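Local coordinates for protein multi-copper Oxidase CueO (Ochrobactrum, PDB 6EVG) that oxidises lignin model compounds and lignosulfonate as a laccase-like multicopper oxidase, probably passing the electrons on to dioxygen, at residues Ser47-Ser52 with Arg179-Asp184; Ala213-Ser218 with Val274-Gly279; Gly279-Leu284 with Arg300-Ala305; Ala342-Leu347 with Val399-Ala404; Trp425-Lys430 with Ala470-His475. One frame throughout, in Å; residues are numbered along the deposited sequence.

Contact 1: Ser47-Ser52 with Arg179-Asp184; sequences SFEEGS and RVIEGD
Phe48 faces Ile181 across two irregular loops, their CA atoms 6.1 Å apart, with Ser52 opposite Glu182 and no direct hydrogen bond between the segments. Residues 47-52 link strands 36-46 and 54-59, with a type II beta turn from Glu49 to Ser52. Gly51 is at the third position of that turn and has positive phi. Residues 179-184 lead away from strand 170-178.

Ile181 supplies the apolar part. Its CG2 branch approaches the Phe48 ring obliquely and lies 3.9 Å from Phe48 CB. Its CG1 branch takes the other direction, between the backbone N and the carbonyl carbon (chi1 58°). The CD1 at its end stops 3.8 Å from Ser52 OG and also touches Glu49 OE2. Glu182 bends at chi2 (70°), and its OE1 lies 3.1 Å from Ser52 CB. The same oxygen takes a weak hydrogen bond from Glu53 N. Beyond the contact, the rings of His46 and Tyr63 meet Phe48 edge-to-face.

One water ties the loops together. It accepts from Phe48 N at 2.8 Å and donates to Ile181 O at 2.7 Å. Ser52 OG is its third partner, also at 2.7 Å. The contact joins a hairpin turn of the first cupredoxin domain to a loop of the second. Its chemistry implies a water-mediated polar link, with the apolar grip left mainly to Ile181 and Phe48.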
# COMPACT_ATOMS: atom_id res chain seq x y z
N SER A 47 -8.64 10.43 17.75
CA SER A 47 -7.79 11.57 18.02
C SER A 47 -6.44 11.42 17.30
O SER A 47 -5.65 10.52 17.60
CB SER A 47 -7.57 11.69 19.51
OG SER A 47 -6.65 12.74 19.79
N PHE A 48 -6.19 12.33 16.38
CA PHE A 48 -4.93 12.42 15.72
C PHE A 48 -3.90 13.23 16.50
O PHE A 48 -2.70 13.13 16.29
CB PHE A 48 -5.09 13.04 14.32
CG PHE A 48 -6.02 12.25 13.38
CD1 PHE A 48 -5.53 11.25 12.59
CD2 PHE A 48 -7.38 12.50 13.34
CE1 PHE A 48 -6.33 10.51 11.79
CE2 PHE A 48 -8.23 11.76 12.51
CZ PHE A 48 -7.69 10.76 11.73
N GLU A 49 -4.39 14.13 17.34
CA GLU A 49 -3.54 14.95 18.17
C GLU A 49 -4.25 15.26 19.43
O GLU A 49 -5.48 15.26 19.47
CB GLU A 49 -3.02 16.06 17.38
CG GLU A 49 -3.93 17.10 17.02
CD GLU A 49 -3.17 18.37 16.55
OE1 GLU A 49 -1.94 18.38 16.20
OE2 GLU A 49 -3.86 19.38 16.54
N GLU A 50 -3.49 15.52 20.47
CA GLU A 50 -4.04 15.81 21.79
C GLU A 50 -4.97 16.96 21.72
O GLU A 50 -4.64 17.97 21.05
CB GLU A 50 -2.91 16.14 22.76
CG GLU A 50 -3.30 16.38 24.22
CD GLU A 50 -2.09 16.16 25.13
OE1 GLU A 50 -1.20 17.05 25.12
OE2 GLU A 50 -2.00 15.09 25.78
N GLY A 51 -6.14 16.74 22.28
CA GLY A 51 -7.15 17.77 22.39
C GLY A 51 -8.20 17.75 21.34
O GLY A 51 -9.13 18.49 21.48
N SER A 52 -8.10 16.90 20.33
CA SER A 52 -9.08 16.94 19.28
C SER A 52 -9.44 15.51 18.88
O SER A 52 -8.78 14.55 19.22
CB SER A 52 -8.56 17.66 18.07
OG SER A 52 -7.33 17.19 17.66
N ARG A 179 -6.40 16.49 5.83
CA ARG A 179 -6.90 17.86 5.77
C ARG A 179 -7.60 18.24 7.08
O ARG A 179 -7.56 19.41 7.45
CB ARG A 179 -7.82 18.03 4.56
CG ARG A 179 -8.35 19.41 4.32
CD ARG A 179 -9.02 19.62 3.00
NE ARG A 179 -8.08 19.34 1.91
CZ ARG A 179 -8.39 19.19 0.62
NH1 ARG A 179 -9.64 19.36 0.23
NH2 ARG A 179 -7.48 18.90 -0.27
N VAL A 180 -8.26 17.27 7.70
CA VAL A 180 -9.10 17.51 8.86
C VAL A 180 -8.72 16.57 9.99
O VAL A 180 -8.70 15.34 9.80
CB VAL A 180 -10.58 17.32 8.49
CG1 VAL A 180 -11.48 17.52 9.71
CG2 VAL A 180 -10.98 18.26 7.34
N ILE A 181 -8.42 17.14 11.16
CA ILE A 181 -8.18 16.37 12.36
C ILE A 181 -9.19 16.63 13.47
O ILE A 181 -9.13 15.99 14.54
CB ILE A 181 -6.71 16.50 12.84
CG1 ILE A 181 -6.34 17.96 13.10
CG2 ILE A 181 -5.75 15.90 11.82
CD1 ILE A 181 -6.98 18.70 14.17
N GLU A 182 -10.15 17.54 13.27
CA GLU A 182 -11.22 17.82 14.24
C GLU A 182 -12.49 18.00 13.48
O GLU A 182 -12.57 18.83 12.55
CB GLU A 182 -10.88 19.06 15.06
CG GLU A 182 -12.01 19.50 15.99
CD GLU A 182 -12.33 18.65 17.17
OE1 GLU A 182 -11.47 18.63 18.04
OE2 GLU A 182 -13.58 18.21 17.28
N GLY A 183 -13.54 17.29 13.90
CA GLY A 183 -14.85 17.45 13.30
C GLY A 183 -15.30 16.24 12.54
O GLY A 183 -14.64 15.20 12.39
N ASP A 184 -16.49 16.40 11.95
CA ASP A 184 -17.12 15.33 11.24
C ASP A 184 -17.01 15.35 9.72
O ASP A 184 -17.24 14.33 9.08
CB ASP A 184 -18.60 15.22 11.65
CG ASP A 184 -18.75 14.73 13.09
OD1 ASP A 184 -17.81 14.11 13.61
OD2 ASP A 184 -19.84 14.90 13.69
O HOH W 1 -7.48 14.82 16.28

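Contact 2: Ala213-Ser218 with Val274-Gly279; sequences ARVPAS and VDFSKG
Val215 lies on the face of Phe276 in a mainly buried contact between an edge strand and a tight turn. Strand 212-215 is outermost in its sheet, and residues 276-279 form a type I turn after strand 269-275 of another sheet. Val215 CG2 sits over the ring, 3.8 Å from the Phe276 centroid and 15° off the normal, a CH-pi contact. The two side chains cross at about a right angle. Val274 CG1 covers the opposite face, so the ring is held between two valine methyls. Phe301 meets the ring too, its plane inclined to it.

The backbones also join. Phe276 N donates to Ser218 O at 2.9 Å, with 163° at the hydrogen and the donor well above the carbonyl plane. Pro216 O comes within 3.4 Å of Phe276 CB. Ala217 CA makes a CA-H...O contact with Phe276 O at 3.5 Å. Ala217 is the centre of an inverse gamma turn, which swings the chain from strand 212-215 into strand 219-226. The chain thus passes from one sheet to the other of the middle beta-sandwich, a cupredoxin-type domain.

The start of the facing turn is braced locally. Asp275 OD1 accepts from Ser277 N at 2.9 Å, making an Asx turn, and from Ser277 OG at 2.8 Å. Both donors come from the same face of the carboxylate. Ser277 OG stands between its backbone N and carbonyl carbon (chi1 67°), where it can reach that oxygen.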
# COMPACT_ATOMS: atom_id res chain seq x y z
N ALA A 213 9.02 7.45 18.58
CA ALA A 213 9.33 6.05 18.81
C ALA A 213 10.62 5.92 19.59
O ALA A 213 11.61 6.56 19.26
CB ALA A 213 9.46 5.27 17.52
N ARG A 214 10.64 5.05 20.58
CA ARG A 214 11.87 4.66 21.29
C ARG A 214 12.41 3.40 20.68
O ARG A 214 11.64 2.46 20.45
CB ARG A 214 11.59 4.51 22.80
CG ARG A 214 11.06 5.79 23.44
CD ARG A 214 10.88 5.69 24.93
NE ARG A 214 12.17 5.77 25.61
CZ ARG A 214 12.88 6.90 25.79
NH1 ARG A 214 12.40 8.09 25.39
NH2 ARG A 214 14.07 6.84 26.38
N VAL A 215 13.72 3.38 20.41
CA VAL A 215 14.33 2.23 19.73
C VAL A 215 15.60 1.83 20.46
O VAL A 215 16.25 2.67 21.12
CB VAL A 215 14.63 2.54 18.25
CG1 VAL A 215 13.34 2.61 17.43
CG2 VAL A 215 15.47 3.79 18.08
N PRO A 216 16.00 0.55 20.36
CA PRO A 216 17.31 0.14 20.86
C PRO A 216 18.44 0.74 20.04
O PRO A 216 18.25 1.11 18.88
CB PRO A 216 17.25 -1.39 20.75
CG PRO A 216 16.31 -1.59 19.57
CD PRO A 216 15.30 -0.53 19.65
N ALA A 217 19.63 0.77 20.65
CA ALA A 217 20.84 1.18 19.96
C ALA A 217 21.38 0.01 19.17
O ALA A 217 22.43 -0.56 19.47
CB ALA A 217 21.87 1.70 20.95
N SER A 218 20.68 -0.32 18.08
CA SER A 218 20.96 -1.48 17.27
C SER A 218 20.33 -1.26 15.88
O SER A 218 19.79 -0.20 15.59
CB SER A 218 20.46 -2.75 17.97
OG SER A 218 19.06 -2.74 18.08
N VAL A 274 17.63 0.45 9.64
CA VAL A 274 18.28 1.68 10.06
C VAL A 274 19.13 1.35 11.28
O VAL A 274 18.67 0.69 12.19
CB VAL A 274 17.26 2.81 10.36
CG1 VAL A 274 17.97 4.05 10.90
CG2 VAL A 274 16.44 3.13 9.14
N ASP A 275 20.39 1.81 11.28
CA ASP A 275 21.30 1.57 12.40
C ASP A 275 21.18 2.69 13.40
O ASP A 275 21.57 3.82 13.11
CB ASP A 275 22.73 1.43 11.88
CG ASP A 275 23.70 0.92 12.94
OD1 ASP A 275 23.33 0.78 14.09
OD2 ASP A 275 24.83 0.62 12.51
N PHE A 276 20.69 2.38 14.61
CA PHE A 276 20.56 3.33 15.71
C PHE A 276 21.68 3.19 16.74
O PHE A 276 21.62 3.78 17.82
CB PHE A 276 19.16 3.24 16.33
CG PHE A 276 18.06 3.76 15.43
CD1 PHE A 276 17.80 5.12 15.30
CD2 PHE A 276 17.26 2.90 14.75
CE1 PHE A 276 16.74 5.55 14.49
CE2 PHE A 276 16.19 3.34 13.98
CZ PHE A 276 15.96 4.65 13.80
N SER A 277 22.72 2.44 16.39
CA SER A 277 23.72 2.09 17.37
C SER A 277 24.53 3.22 17.89
O SER A 277 25.06 3.13 19.02
CB SER A 277 24.67 0.99 16.89
OG SER A 277 25.48 1.41 15.84
N LYS A 278 24.59 4.31 17.15
CA LYS A 278 25.40 5.42 17.67
C LYS A 278 24.62 6.19 18.77
O LYS A 278 25.21 7.06 19.41
CB LYS A 278 25.95 6.27 16.50
CG LYS A 278 27.01 5.53 15.71
CD LYS A 278 28.34 6.28 15.61
CE LYS A 278 29.49 5.33 15.24
NZ LYS A 278 29.34 4.68 13.91
N GLY A 279 23.32 5.82 19.02
CA GLY A 279 22.56 6.44 20.09
C GLY A 279 21.97 7.84 19.89
O GLY A 279 21.29 8.34 20.78

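Contact 3: Gly279-Leu284 with Arg300-Ala305; sequences GEATDL and RFVVDA
The Arg300 guanidinium lies with one face over Ala281 CB, which is 3.3 Å from Arg300 NH2. The Arg300 chain runs extended from CG to NE, and chi4 (78°) then turns CZ out of that line. Arg300 NH1 is directed at Asp283 OD1 and forms a salt bridge of 2.9 Å. The oxygen lies in the guanidinium plane, but NH1 meets it from above the carboxylate plane. The two planes are 48° apart. Asp283 OD1 also sits close to the aliphatic part of Arg300, 3.2 Å from CG.

The backbone is that of a beta hairpin, strands 282-287 and 295-303. Thr282 and Phe301 form a hydrogen-bonded antiparallel pair. Thr282 N donates to Phe301 O at 3.0 Å, and Phe301 N returns the bond to Thr282 O at 2.8 Å. Asp283 and Arg300 are the adjacent non-hydrogen-bonded pair, so the salt bridge joins directly facing residues. Thr282 and Phe301 share the other face of the sheet, and Leu284 CB reaches the edge of the Phe301 ring. Thr282 OG1 is hydrogen-bonded to Ser238 OG.

Direct pairing gives way toward Gly279. There a water accepts from Val303 N at 2.9 Å and donates to Gly279 O at 3.1 Å. Val303 CG2 packs against Gly279 O nearby. The chemistry implies the open end of a hairpin held in three ways: backbone bonds at Thr282, an ion pair on the Arg300 face, and a water bridge where the chains part.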
# COMPACT_ATOMS: atom_id res chain seq x y z
N GLY A 279 23.32 5.82 19.02
CA GLY A 279 22.56 6.44 20.09
C GLY A 279 21.97 7.84 19.89
O GLY A 279 21.29 8.34 20.78
N GLU A 280 22.18 8.46 18.74
CA GLU A 280 21.66 9.82 18.50
C GLU A 280 20.18 9.82 18.01
O GLU A 280 19.84 8.99 17.08
CB GLU A 280 22.53 10.50 17.43
CG GLU A 280 24.00 10.62 17.82
CD GLU A 280 24.24 11.49 19.07
OE1 GLU A 280 23.37 12.33 19.41
OE2 GLU A 280 25.30 11.37 19.75
N ALA A 281 19.33 10.73 18.60
CA ALA A 281 17.95 10.94 18.13
C ALA A 281 17.94 11.49 16.73
O ALA A 281 18.88 12.18 16.33
CB ALA A 281 17.16 11.87 19.00
N THR A 282 16.88 11.16 15.96
CA THR A 282 16.83 11.59 14.59
C THR A 282 15.39 11.65 14.16
O THR A 282 14.56 10.88 14.66
CB THR A 282 17.65 10.71 13.64
OG1 THR A 282 17.66 11.26 12.32
CG2 THR A 282 17.22 9.31 13.62
N ASP A 283 15.10 12.57 13.24
CA ASP A 283 13.72 12.74 12.74
C ASP A 283 13.55 12.13 11.36
O ASP A 283 14.43 12.22 10.52
CB ASP A 283 13.38 14.24 12.68
CG ASP A 283 13.37 14.88 14.06
OD1 ASP A 283 12.95 14.28 15.02
OD2 ASP A 283 13.84 16.04 14.16
N LEU A 284 12.39 11.52 11.13
CA LEU A 284 11.98 11.10 9.78
C LEU A 284 11.27 12.26 9.14
O LEU A 284 10.34 12.84 9.72
CB LEU A 284 11.04 9.88 9.88
CG LEU A 284 10.71 9.20 8.58
CD1 LEU A 284 11.90 8.45 7.99
CD2 LEU A 284 9.53 8.22 8.76
N ARG A 300 9.75 11.29 15.21
CA ARG A 300 11.07 11.28 15.83
C ARG A 300 11.40 9.91 16.37
O ARG A 300 10.52 9.26 16.91
CB ARG A 300 11.11 12.34 16.94
CG ARG A 300 12.51 12.47 17.61
CD ARG A 300 12.58 13.73 18.42
NE ARG A 300 13.88 14.05 18.95
CZ ARG A 300 14.94 14.60 18.32
NH1 ARG A 300 14.98 14.76 17.01
NH2 ARG A 300 16.03 14.93 19.03
N PHE A 301 12.66 9.51 16.25
CA PHE A 301 13.20 8.31 16.89
C PHE A 301 14.18 8.76 17.98
O PHE A 301 15.07 9.58 17.73
CB PHE A 301 13.99 7.47 15.87
CG PHE A 301 13.14 6.88 14.82
CD1 PHE A 301 12.48 5.68 15.04
CD2 PHE A 301 12.97 7.48 13.60
CE1 PHE A 301 11.72 5.11 14.06
CE2 PHE A 301 12.14 6.90 12.61
CZ PHE A 301 11.54 5.71 12.86
N VAL A 302 14.02 8.20 19.17
CA VAL A 302 14.91 8.41 20.29
C VAL A 302 15.45 7.05 20.74
O VAL A 302 14.73 6.10 20.79
CB VAL A 302 14.22 9.15 21.41
CG1 VAL A 302 13.74 10.54 21.00
CG2 VAL A 302 13.15 8.37 22.06
N VAL A 303 16.73 6.98 21.01
CA VAL A 303 17.35 5.74 21.45
C VAL A 303 17.21 5.55 22.93
O VAL A 303 17.49 6.46 23.66
CB VAL A 303 18.83 5.68 21.05
CG1 VAL A 303 19.47 4.38 21.43
CG2 VAL A 303 18.94 5.88 19.54
N ASP A 304 16.76 4.34 23.32
CA ASP A 304 16.61 4.02 24.74
C ASP A 304 17.71 3.08 25.11
O ASP A 304 17.74 1.91 24.69
CB ASP A 304 15.25 3.36 25.02
CG ASP A 304 15.03 3.00 26.49
OD1 ASP A 304 16.00 3.02 27.29
OD2 ASP A 304 13.88 2.65 26.85
N ALA A 305 18.57 3.62 25.98
CA ALA A 305 19.73 2.95 26.47
C ALA A 305 19.44 1.71 27.31
O ALA A 305 20.36 0.94 27.53
CB ALA A 305 20.60 3.94 27.27
O HOH W 2 18.37 9.33 21.04

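Contact 4: Ala342-Leu347 with Val399-Ala404; sequences AENMKL and VEMAIA
Asn344 reaches from helix 341-348 to the backbone of Glu400 and exchanges two hydrogen bonds with it. Glu400 N donates to Asn344 OD1 at 3.1 Å, with 161° at the hydrogen. Asn344 ND2 donates to Glu400 O at 3.0 Å, equally straight. The acceptor lies near the Asn344 amide plane, while ND2 stands above the Glu400 carbonyl plane. Both polar groups of Glu400's backbone are thus met by one side chain. Glu400 O has a second donor in Arg340 NH1, and Asn344 ND2 also makes a weak bond to Glu339 O. Val399 N is taken up by Ser397 OG.

The asparagine amide pairs with extended chain much as a neighbouring beta strand would. This fixes the short helix to residues 399-404 of the last cupredoxin domain. The methionine-rich residues 350-391, not modelled and probably flexible, lie between them in the chain, consistent with the insert near the type 1 copper in other CueO proteins.

Apolar atoms flank these bonds. Asn344 OD1 is 3.3 Å from Val399 CA. Leu347 CD2 packs on Val399 CG2 at 3.8 Å, the two side chains crossing at about a right angle. Met401 CG lies 4.1 Å from Asn344 ND2, and its side chain passes about 6 Å from the bound copper.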
# COMPACT_ATOMS: atom_id res chain seq x y z
N ALA A 342 -8.50 18.14 -20.56
CA ALA A 342 -9.23 19.12 -21.35
C ALA A 342 -10.72 18.99 -21.10
O ALA A 342 -11.43 20.02 -20.97
CB ALA A 342 -8.88 18.98 -22.82
N GLU A 343 -11.21 17.75 -20.95
CA GLU A 343 -12.66 17.58 -20.75
C GLU A 343 -13.05 17.93 -19.32
O GLU A 343 -14.07 18.54 -19.08
CB GLU A 343 -13.03 16.15 -21.19
CG GLU A 343 -12.95 15.90 -22.72
CD GLU A 343 -13.92 16.70 -23.70
OE1 GLU A 343 -15.03 17.16 -23.31
OE2 GLU A 343 -13.61 16.85 -24.94
N ASN A 344 -12.26 17.51 -18.32
CA ASN A 344 -12.53 17.82 -16.93
C ASN A 344 -12.33 19.31 -16.59
O ASN A 344 -13.07 19.83 -15.76
CB ASN A 344 -11.68 16.95 -16.01
CG ASN A 344 -12.08 15.48 -16.09
OD1 ASN A 344 -13.27 15.14 -16.20
ND2 ASN A 344 -11.09 14.62 -16.01
N MET A 345 -11.38 20.03 -17.22
CA MET A 345 -11.21 21.49 -16.93
C MET A 345 -12.38 22.26 -17.48
O MET A 345 -12.84 23.29 -16.91
CB MET A 345 -9.87 22.02 -17.49
CG MET A 345 -8.63 21.70 -16.64
SD MET A 345 -8.44 22.43 -14.96
CE MET A 345 -8.23 24.12 -15.51
N LYS A 346 -12.92 21.76 -18.59
CA LYS A 346 -14.11 22.38 -19.15
C LYS A 346 -15.27 22.28 -18.15
O LYS A 346 -15.98 23.24 -17.97
CB LYS A 346 -14.48 21.68 -20.44
CG LYS A 346 -15.67 22.30 -21.09
CD LYS A 346 -15.85 21.76 -22.47
CE LYS A 346 -17.15 22.31 -23.05
NZ LYS A 346 -17.40 21.86 -24.41
N LEU A 347 -15.37 21.16 -17.48
CA LEU A 347 -16.38 20.96 -16.45
C LEU A 347 -16.18 21.93 -15.33
O LEU A 347 -17.12 22.56 -14.91
CB LEU A 347 -16.27 19.50 -15.95
CG LEU A 347 -17.19 19.02 -14.87
CD1 LEU A 347 -18.66 19.07 -15.32
CD2 LEU A 347 -16.73 17.61 -14.52
N VAL A 399 -16.66 14.20 -13.44
CA VAL A 399 -15.26 14.01 -13.77
C VAL A 399 -15.07 12.57 -14.20
O VAL A 399 -15.58 11.64 -13.53
CB VAL A 399 -14.40 14.31 -12.50
CG1 VAL A 399 -12.96 13.94 -12.72
CG2 VAL A 399 -14.57 15.75 -12.04
N GLU A 400 -14.29 12.33 -15.24
CA GLU A 400 -13.98 11.00 -15.72
C GLU A 400 -12.52 10.91 -16.08
O GLU A 400 -11.95 11.86 -16.64
CB GLU A 400 -14.85 10.58 -16.91
CG GLU A 400 -16.38 10.62 -16.70
CD GLU A 400 -17.18 10.24 -17.95
OE1 GLU A 400 -16.61 10.12 -19.05
OE2 GLU A 400 -18.40 10.15 -17.88
N MET A 401 -11.91 9.75 -15.84
CA MET A 401 -10.55 9.43 -16.26
C MET A 401 -10.55 7.99 -16.74
O MET A 401 -11.55 7.24 -16.59
CB MET A 401 -9.58 9.64 -15.09
CG MET A 401 -9.50 11.04 -14.65
SD MET A 401 -8.26 11.24 -13.34
CE MET A 401 -8.51 12.92 -12.96
N ALA A 402 -9.44 7.54 -17.25
CA ALA A 402 -9.32 6.19 -17.79
C ALA A 402 -7.91 5.69 -17.67
O ALA A 402 -6.93 6.46 -17.73
CB ALA A 402 -9.74 6.12 -19.26
N ILE A 403 -7.76 4.38 -17.55
CA ILE A 403 -6.51 3.67 -17.72
C ILE A 403 -6.47 2.77 -18.97
O ILE A 403 -5.42 2.56 -19.57
CB ILE A 403 -6.07 2.88 -16.44
CG1 ILE A 403 -4.59 2.47 -16.47
CG2 ILE A 403 -6.96 1.69 -16.15
CD1 ILE A 403 -4.10 1.97 -15.13
N ALA A 404 -7.64 2.22 -19.34
CA ALA A 404 -7.76 1.33 -20.48
C ALA A 404 -8.59 1.91 -21.60
O ALA A 404 -9.51 1.25 -22.16
CB ALA A 404 -8.27 -0.03 -20.06

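Contact 5: Trp425-Lys430 with Ala470-His475; sequences WDLTTK and AEILVH
Trp425 pairs with Ile472, and its side chain can be followed outward from the strand. Trp425 CB rests on Ile472 CG1 at 3.8 Å. Trp425 CG, anti to the carbonyl carbon (chi1 -70°), lies 4.0 Å from Val474 CG2. CD1 and CD2 are only slightly farther from the same methyl. Val474 CG2 therefore stands over the five-membered ring, 10° off its normal, in a CH-pi contact. NE1 is hydrogen-bonded to Glu423 OE1. The indole goes on to meet the rings of Phe335 and Phe488, the latter edge-to-face.

Leu427 continues the same buried face, its CD1 3.9 Å from Ile472 CD1. Ala470 also lies on this side. The other face carries Asp426 and Glu471, which run side by side and point the same way. Asp426 OD1 is 3.4 Å from Glu471 CG and 4.2 Å from Glu471 OE2, and the carboxylate planes are nearly perpendicular. These like charges are probably offset by Arg332, which forms salt bridges with both residues, and by Lys469, which holds Asp426 OD1.

Four backbone bonds join the antiparallel strands. Trp425 and Ile472 exchange two, with Trp425 N 2.9 Å from Ile472 O. Leu427 and Ala470 exchange the other two, with Leu427 N 2.9 Å from Ala470 O. The facing Asp426 and Glu471 form the non-hydrogen-bonded pair between them. Strands 422-428 and 469-475 are the two central strands of one sheet of the last domain. An aromatic and aliphatic layer turned inward, with charged residues on the other side, fits the cupredoxin beta-sandwich that carries the type 1 copper ligands His434, Cys490 and His495.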
# COMPACT_ATOMS: atom_id res chain seq x y z
N TRP A 425 4.10 -4.86 -20.07
CA TRP A 425 3.20 -3.72 -20.17
C TRP A 425 4.02 -2.42 -20.19
O TRP A 425 4.83 -2.18 -19.27
CB TRP A 425 2.25 -3.69 -19.00
CG TRP A 425 1.21 -4.78 -18.99
CD1 TRP A 425 1.20 -5.98 -19.65
CD2 TRP A 425 -0.03 -4.75 -18.25
NE1 TRP A 425 0.03 -6.66 -19.44
CE2 TRP A 425 -0.72 -5.94 -18.56
CE3 TRP A 425 -0.59 -3.84 -17.36
CZ2 TRP A 425 -1.99 -6.22 -18.06
CZ3 TRP A 425 -1.86 -4.12 -16.85
CH2 TRP A 425 -2.54 -5.26 -17.21
N ASP A 426 3.77 -1.60 -21.19
CA ASP A 426 4.21 -0.20 -21.30
C ASP A 426 3.22 0.65 -20.54
O ASP A 426 2.01 0.57 -20.81
CB ASP A 426 4.27 0.23 -22.84
CG ASP A 426 5.43 -0.37 -23.59
OD1 ASP A 426 6.59 -0.28 -23.17
OD2 ASP A 426 5.24 -0.95 -24.69
N LEU A 427 3.67 1.47 -19.62
CA LEU A 427 2.84 2.40 -18.85
C LEU A 427 3.31 3.81 -19.03
O LEU A 427 4.52 4.06 -18.91
CB LEU A 427 2.92 2.01 -17.35
CG LEU A 427 2.44 0.61 -17.02
CD1 LEU A 427 2.64 0.31 -15.53
CD2 LEU A 427 0.99 0.35 -17.41
N THR A 428 2.40 4.74 -19.34
CA THR A 428 2.77 6.12 -19.62
C THR A 428 1.91 7.09 -18.84
O THR A 428 0.69 6.87 -18.68
CB THR A 428 2.63 6.40 -21.14
OG1 THR A 428 1.40 6.00 -21.63
CG2 THR A 428 3.48 5.60 -21.91
N THR A 429 2.55 8.17 -18.39
CA THR A 429 1.83 9.29 -17.78
C THR A 429 2.16 10.58 -18.55
O THR A 429 3.12 10.65 -19.30
CB THR A 429 2.19 9.47 -16.30
OG1 THR A 429 3.57 9.85 -16.18
CG2 THR A 429 1.99 8.19 -15.52
N LYS A 430 1.40 11.62 -18.27
CA LYS A 430 1.58 12.94 -18.89
C LYS A 430 1.67 14.05 -17.83
O LYS A 430 2.74 14.50 -17.47
CB LYS A 430 0.40 13.21 -19.85
CG LYS A 430 0.39 14.55 -20.56
CD LYS A 430 -0.85 14.74 -21.43
CE LYS A 430 -0.80 16.11 -22.12
NZ LYS A 430 -2.15 16.52 -22.58
N ALA A 470 7.29 3.69 -18.02
CA ALA A 470 7.81 2.49 -17.42
C ALA A 470 7.51 1.28 -18.25
O ALA A 470 6.49 1.27 -18.98
CB ALA A 470 7.27 2.28 -16.02
N GLU A 471 8.31 0.26 -18.11
CA GLU A 471 8.01 -1.06 -18.66
C GLU A 471 8.05 -2.08 -17.54
O GLU A 471 9.00 -2.08 -16.74
CB GLU A 471 9.04 -1.53 -19.72
CG GLU A 471 9.19 -0.63 -20.93
CD GLU A 471 10.36 -0.97 -21.81
OE1 GLU A 471 10.73 -2.12 -21.86
OE2 GLU A 471 10.75 -0.09 -22.61
N ILE A 472 7.02 -2.92 -17.46
CA ILE A 472 6.94 -3.94 -16.39
C ILE A 472 6.70 -5.29 -17.00
O ILE A 472 6.06 -5.41 -18.06
CB ILE A 472 5.89 -3.60 -15.31
CG1 ILE A 472 4.46 -3.60 -15.88
CG2 ILE A 472 6.22 -2.26 -14.66
CD1 ILE A 472 3.37 -3.48 -14.82
N LEU A 473 7.19 -6.33 -16.34
CA LEU A 473 7.07 -7.73 -16.71
C LEU A 473 6.07 -8.35 -15.73
O LEU A 473 6.39 -8.49 -14.54
CB LEU A 473 8.41 -8.43 -16.72
CG LEU A 473 8.38 -9.93 -17.02
CD1 LEU A 473 7.88 -10.21 -18.47
CD2 LEU A 473 9.75 -10.55 -16.82
N VAL A 474 4.87 -8.66 -16.19
CA VAL A 474 3.75 -9.14 -15.32
C VAL A 474 3.61 -10.64 -15.43
O VAL A 474 3.64 -11.20 -16.56
CB VAL A 474 2.44 -8.46 -15.76
CG1 VAL A 474 1.33 -8.81 -14.78
CG2 VAL A 474 2.57 -6.96 -15.91
N HIS A 475 3.41 -11.29 -14.29
CA HIS A 475 3.17 -12.70 -14.20
C HIS A 475 1.74 -12.93 -13.67
O HIS A 475 1.43 -12.52 -12.55
CB HIS A 475 4.19 -13.38 -13.29
CG HIS A 475 4.16 -14.87 -13.34
ND1 HIS A 475 4.49 -15.64 -12.27
CD2 HIS A 475 3.84 -15.72 -14.34
CE1 HIS A 475 4.41 -16.91 -12.61
NE2 HIS A 475 4.04 -16.99 -13.88

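How the contacts relate
Along the chain the contacts come in series, from contact 1 to contact 5. Contact 1 bridges the first and second cupredoxin domains near the surface, and its nearest atoms are about 13 Å from those of contacts 2 and 3. Contacts 2 and 3 are neighbours in the second domain, with centres about 6 Å apart. They share Gly279, and strands 212-215 and 295-303 lie side by side in one sheet. Contacts 4 and 5 belong to the copper-bearing last domain, with centres about 21 Å apart and nearest atoms about 6 Å apart. Contacts 2 and 4 are about 48 Å apart between centres, on opposite sides of the chain's centre. The set spans all three domains of the oxidase.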